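Local structure of putative acid phosphatase WZB (Escherichia coli, 2WMY) at residues Lys37-Ala51 and His69-Tyr82. The protein probably removes phosphate from phosphotyrosine residues of proteins, as a member of the low molecular weight phosphotyrosine protein phosphatase family. The protein carries 1 engineered substitution. Numbering follows the deposited sequence. Where two conformers were deposited one is given.
Engineered in segment 37-51: Thr50 (natural residue Ala). With NI (nickel (II) ion), chain J.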
# COMPACT_ATOMS: atom_id res chain seq x y z
N LYS A 37 6.56 -10.25 7.14
CA LYS A 37 6.52 -8.92 7.74
C LYS A 37 6.00 -7.90 6.72
O LYS A 37 6.70 -7.56 5.76
CB LYS A 37 7.90 -8.50 8.25
CG LYS A 37 7.90 -7.19 9.02
CD LYS A 37 9.30 -6.80 9.50
CE LYS A 37 10.25 -6.57 8.33
NZ LYS A 37 11.47 -5.83 8.75
N ILE A 38 4.78 -7.43 6.92
CA ILE A 38 4.15 -6.51 5.96
C ILE A 38 3.72 -5.22 6.63
O ILE A 38 2.86 -5.22 7.50
CB ILE A 38 2.97 -7.17 5.24
CG1 ILE A 38 3.45 -8.39 4.46
CG2 ILE A 38 2.29 -6.17 4.30
CD1 ILE A 38 2.35 -9.18 3.81
N ASN A 39 4.33 -4.11 6.21
CA ASN A 39 4.00 -2.79 6.74
C ASN A 39 3.82 -1.76 5.63
O ASN A 39 3.89 -2.08 4.45
CB ASN A 39 5.05 -2.35 7.75
CG ASN A 39 4.95 -3.13 9.06
OD1 ASN A 39 3.94 -3.06 9.76
ND2 ASN A 39 6.00 -3.88 9.39
N SER A 40 3.57 -0.51 6.02
CA SER A 40 3.19 0.51 5.06
C SER A 40 3.63 1.90 5.49
O SER A 40 3.82 2.16 6.67
CB SER A 40 1.67 0.50 4.88
OG SER A 40 1.03 0.86 6.09
N ALA A 41 3.79 2.79 4.51
CA ALA A 41 4.21 4.16 4.78
C ALA A 41 3.86 5.06 3.60
O ALA A 41 3.39 4.59 2.56
CB ALA A 41 5.70 4.22 5.06
N GLY A 42 4.07 6.36 3.76
CA GLY A 42 3.64 7.31 2.76
C GLY A 42 4.66 8.38 2.45
O GLY A 42 5.31 8.92 3.35
N VAL A 43 4.81 8.69 1.17
CA VAL A 43 5.77 9.70 0.77
C VAL A 43 5.32 11.11 1.19
O VAL A 43 6.12 12.03 1.21
CB VAL A 43 6.07 9.66 -0.74
CG1 VAL A 43 6.74 8.34 -1.11
CG2 VAL A 43 4.79 9.87 -1.54
N GLY A 44 4.04 11.25 1.53
CA GLY A 44 3.51 12.50 2.07
C GLY A 44 2.65 12.23 3.30
O GLY A 44 1.54 12.73 3.42
N ALA A 45 3.19 11.43 4.21
CA ALA A 45 2.36 10.81 5.23
C ALA A 45 1.79 11.80 6.24
O ALA A 45 2.42 12.80 6.57
CB ALA A 45 3.14 9.71 5.95
N LEU A 46 0.59 11.50 6.71
CA LEU A 46 0.01 12.21 7.84
C LEU A 46 0.40 11.44 9.10
O LEU A 46 -0.31 10.54 9.54
CB LEU A 46 -1.51 12.34 7.69
CG LEU A 46 -2.02 13.14 6.48
CD1 LEU A 46 -3.53 13.23 6.50
CD2 LEU A 46 -1.41 14.54 6.44
N VAL A 47 1.55 11.80 9.66
CA VAL A 47 2.20 11.00 10.70
C VAL A 47 1.39 10.95 11.99
O VAL A 47 0.97 11.98 12.52
CB VAL A 47 3.64 11.50 10.98
CG1 VAL A 47 4.34 10.61 12.02
CG2 VAL A 47 4.43 11.53 9.69
N ASP A 48 1.17 9.72 12.46
CA ASP A 48 0.42 9.45 13.69
C ASP A 48 -1.10 9.55 13.53
O ASP A 48 -1.85 9.35 14.48
CB ASP A 48 0.92 10.32 14.84
CG ASP A 48 2.34 9.99 15.22
OD1 ASP A 48 2.72 8.81 15.11
OD2 ASP A 48 3.09 10.91 15.62
N HIS A 49 -1.55 9.85 12.31
CA HIS A 49 -2.98 9.86 12.02
C HIS A 49 -3.53 8.47 11.79
O HIS A 49 -2.88 7.63 11.17
CB HIS A 49 -3.27 10.70 10.78
CG HIS A 49 -3.16 12.17 11.02
ND1 HIS A 49 -4.09 13.07 10.54
CD2 HIS A 49 -2.24 12.90 11.68
CE1 HIS A 49 -3.74 14.30 10.90
NE2 HIS A 49 -2.62 14.22 11.59
N THR A 50 -4.73 8.24 12.29
CA THR A 50 -5.43 6.99 12.08
C THR A 50 -5.80 6.86 10.60
O THR A 50 -5.65 7.81 9.83
CB THR A 50 -6.70 6.93 12.96
OG1 THR A 50 -7.13 5.57 13.10
CG2 THR A 50 -7.81 7.78 12.35
N ALA A 51 -6.29 5.69 10.20
CA ALA A 51 -6.73 5.50 8.82
C ALA A 51 -7.89 6.44 8.52
O ALA A 51 -8.65 6.80 9.40
CB ALA A 51 -7.15 4.05 8.60
N HIS A 69 -3.97 1.12 13.01
CA HIS A 69 -3.09 1.74 12.02
C HIS A 69 -2.59 3.10 12.47
O HIS A 69 -3.28 3.82 13.17
CB HIS A 69 -3.79 1.89 10.67
CG HIS A 69 -2.98 2.66 9.68
ND1 HIS A 69 -1.92 2.10 9.00
CD2 HIS A 69 -3.04 3.95 9.28
CE1 HIS A 69 -1.38 3.01 8.21
NE2 HIS A 69 -2.04 4.14 8.37
N ARG A 70 -1.39 3.45 12.03
CA ARG A 70 -0.77 4.71 12.39
C ARG A 70 -0.02 5.27 11.18
O ARG A 70 0.88 4.61 10.65
CB ARG A 70 0.20 4.48 13.55
CG ARG A 70 1.16 5.61 13.82
CD ARG A 70 2.15 5.22 14.91
NE ARG A 70 1.46 4.77 16.12
CZ ARG A 70 1.04 5.58 17.08
NH1 ARG A 70 0.42 5.08 18.15
NH2 ARG A 70 1.23 6.89 16.99
N GLY A 71 -0.38 6.47 10.74
CA GLY A 71 0.28 7.07 9.59
C GLY A 71 1.79 7.15 9.80
O GLY A 71 2.24 7.63 10.83
N THR A 72 2.55 6.69 8.81
CA THR A 72 4.01 6.59 8.93
C THR A 72 4.71 7.17 7.70
O THR A 72 4.30 6.92 6.57
CB THR A 72 4.45 5.13 9.08
OG1 THR A 72 3.83 4.56 10.24
CG2 THR A 72 5.97 5.01 9.19
N LYS A 73 5.75 7.95 7.95
CA LYS A 73 6.49 8.61 6.87
C LYS A 73 7.47 7.65 6.22
O LYS A 73 8.22 6.96 6.91
CB LYS A 73 7.26 9.81 7.43
CG LYS A 73 8.12 10.54 6.41
CD LYS A 73 7.27 11.19 5.34
CE LYS A 73 8.11 12.09 4.43
NZ LYS A 73 8.62 13.30 5.14
N PHE A 74 7.45 7.59 4.89
CA PHE A 74 8.44 6.81 4.15
C PHE A 74 9.82 7.47 4.14
O PHE A 74 9.93 8.67 3.89
CB PHE A 74 8.00 6.56 2.71
CG PHE A 74 9.05 5.87 1.88
CD1 PHE A 74 9.16 4.49 1.88
CD2 PHE A 74 9.96 6.60 1.12
CE1 PHE A 74 10.13 3.84 1.12
CE2 PHE A 74 10.93 5.96 0.37
CZ PHE A 74 11.02 4.58 0.37
N THR A 75 10.86 6.68 4.41
CA THR A 75 12.23 7.18 4.41
C THR A 75 13.16 6.13 3.81
O THR A 75 12.83 4.95 3.77
CB THR A 75 12.74 7.50 5.83
OG1 THR A 75 12.88 6.28 6.57
CG2 THR A 75 11.79 8.47 6.57
N SER A 76 14.34 6.56 3.36
CA SER A 76 15.32 5.61 2.84
C SER A 76 15.71 4.60 3.91
O SER A 76 15.91 3.43 3.61
CB SER A 76 16.57 6.34 2.34
OG SER A 76 17.28 6.89 3.43
N ALA A 77 15.79 5.05 5.15
CA ALA A 77 16.19 4.19 6.25
C ALA A 77 15.18 3.07 6.47
O ALA A 77 15.55 1.93 6.71
CB ALA A 77 16.37 5.00 7.54
N LEU A 78 13.90 3.41 6.40
CA LEU A 78 12.83 2.44 6.55
C LEU A 78 12.87 1.41 5.45
O LEU A 78 12.64 0.22 5.68
CB LEU A 78 11.47 3.13 6.52
CG LEU A 78 10.27 2.22 6.71
CD1 LEU A 78 10.38 1.46 8.03
CD2 LEU A 78 8.98 3.03 6.66
N ALA A 79 13.15 1.86 4.23
CA ALA A 79 13.14 0.98 3.07
C ALA A 79 14.14 -0.15 3.25
O ALA A 79 13.94 -1.26 2.76
CB ALA A 79 13.44 1.78 1.80
N ARG A 80 15.20 0.14 4.00
CA ARG A 80 16.29 -0.80 4.22
C ARG A 80 15.84 -2.07 4.93
O ARG A 80 16.49 -3.11 4.83
CB ARG A 80 17.38 -0.10 5.04
CG ARG A 80 18.78 -0.60 4.78
CD ARG A 80 19.76 0.55 4.99
NE ARG A 80 19.59 1.57 3.96
CZ ARG A 80 19.71 2.87 4.17
NH1 ARG A 80 19.99 3.32 5.39
NH2 ARG A 80 19.54 3.72 3.17
N GLN A 81 14.71 -2.00 5.63
CA GLN A 81 14.21 -3.14 6.39
C GLN A 81 13.25 -4.01 5.59
O GLN A 81 12.69 -4.96 6.12
CB GLN A 81 13.50 -2.65 7.66
CG GLN A 81 14.28 -1.64 8.46
CD GLN A 81 13.38 -0.88 9.42
OE1 GLN A 81 12.25 -1.28 9.68
NE2 GLN A 81 13.89 0.24 9.94
N TYR A 82 13.06 -3.69 4.32
CA TYR A 82 12.13 -4.46 3.50
C TYR A 82 12.76 -4.96 2.20
O TYR A 82 13.61 -4.28 1.61
CB TYR A 82 10.84 -3.67 3.27
CG TYR A 82 10.11 -3.38 4.57
CD1 TYR A 82 9.10 -4.21 5.03
CD2 TYR A 82 10.48 -2.30 5.37
CE1 TYR A 82 8.45 -3.96 6.23
CE2 TYR A 82 9.85 -2.05 6.57
CZ TYR A 82 8.83 -2.88 7.00
OH TYR A 82 8.20 -2.62 8.20
NI NI J . -1.58 15.68 12.97
O HOH W 1 2.17 2.69 8.71
O HOH W 2 0.54 14.76 12.35
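The ring of Tyr82 meets strand 37-42 in two ways. Lys37 NZ stands over one face, 4.5 Å from the ring centroid, which meets the criterion for a cation-pi contact; the bend at chi3 (63°) turns the ammonium toward the ring and toward Gln81 O, to which NZ also donates a hydrogen bond. At the ring edge, Asn39 ND2 gives a hydrogen bond to Tyr82 OH (2.8 Å). It is bent, with an N-H...O angle of only 136°. The amide and ring planes stand 87° apart. A leucine in place of Tyr82 would probably leave the Asn39 amide without this acceptor and the Lys37 ammonium without its aromatic face. Farther along, Ala41 CB packs against Leu78 CD2 at 3.8 Å and against Phe74 CB. A single beta bridge follows: Gly42 N bonds to Thr72 O (2.9 Å) and Phe74 N to Gly42 O. The type II turn Leu46-His49 is held to Gly71 by Asp48 N to Gly71 O (2.9 Å) and Gly71 N to His49 O (2.8 Å); Gly71 CA lies against Leu46 O in a CA-H...O contact. Beside it Arg70 NH2 forms a salt bridge with Asp48 OD1 (3.1 Å): OD1 lies close to the guanidinium plane, whereas NH2 comes from above the carboxylate plane. His49 NE2 binds nickel at 2.3 Å. His69 reaches Asn18 O through NE2, and Phe74 packs on strand 10-15 and helix 90-99. The contact thus runs along strand 37-42, an outermost strand of the four-stranded parallel sheet (order 2-1-3-4) of the low molecular weight phosphatase fold, and into the loop beyond, with Gly42 close to Cys15, the predicted nucleophile ending neighbouring strand 10-15.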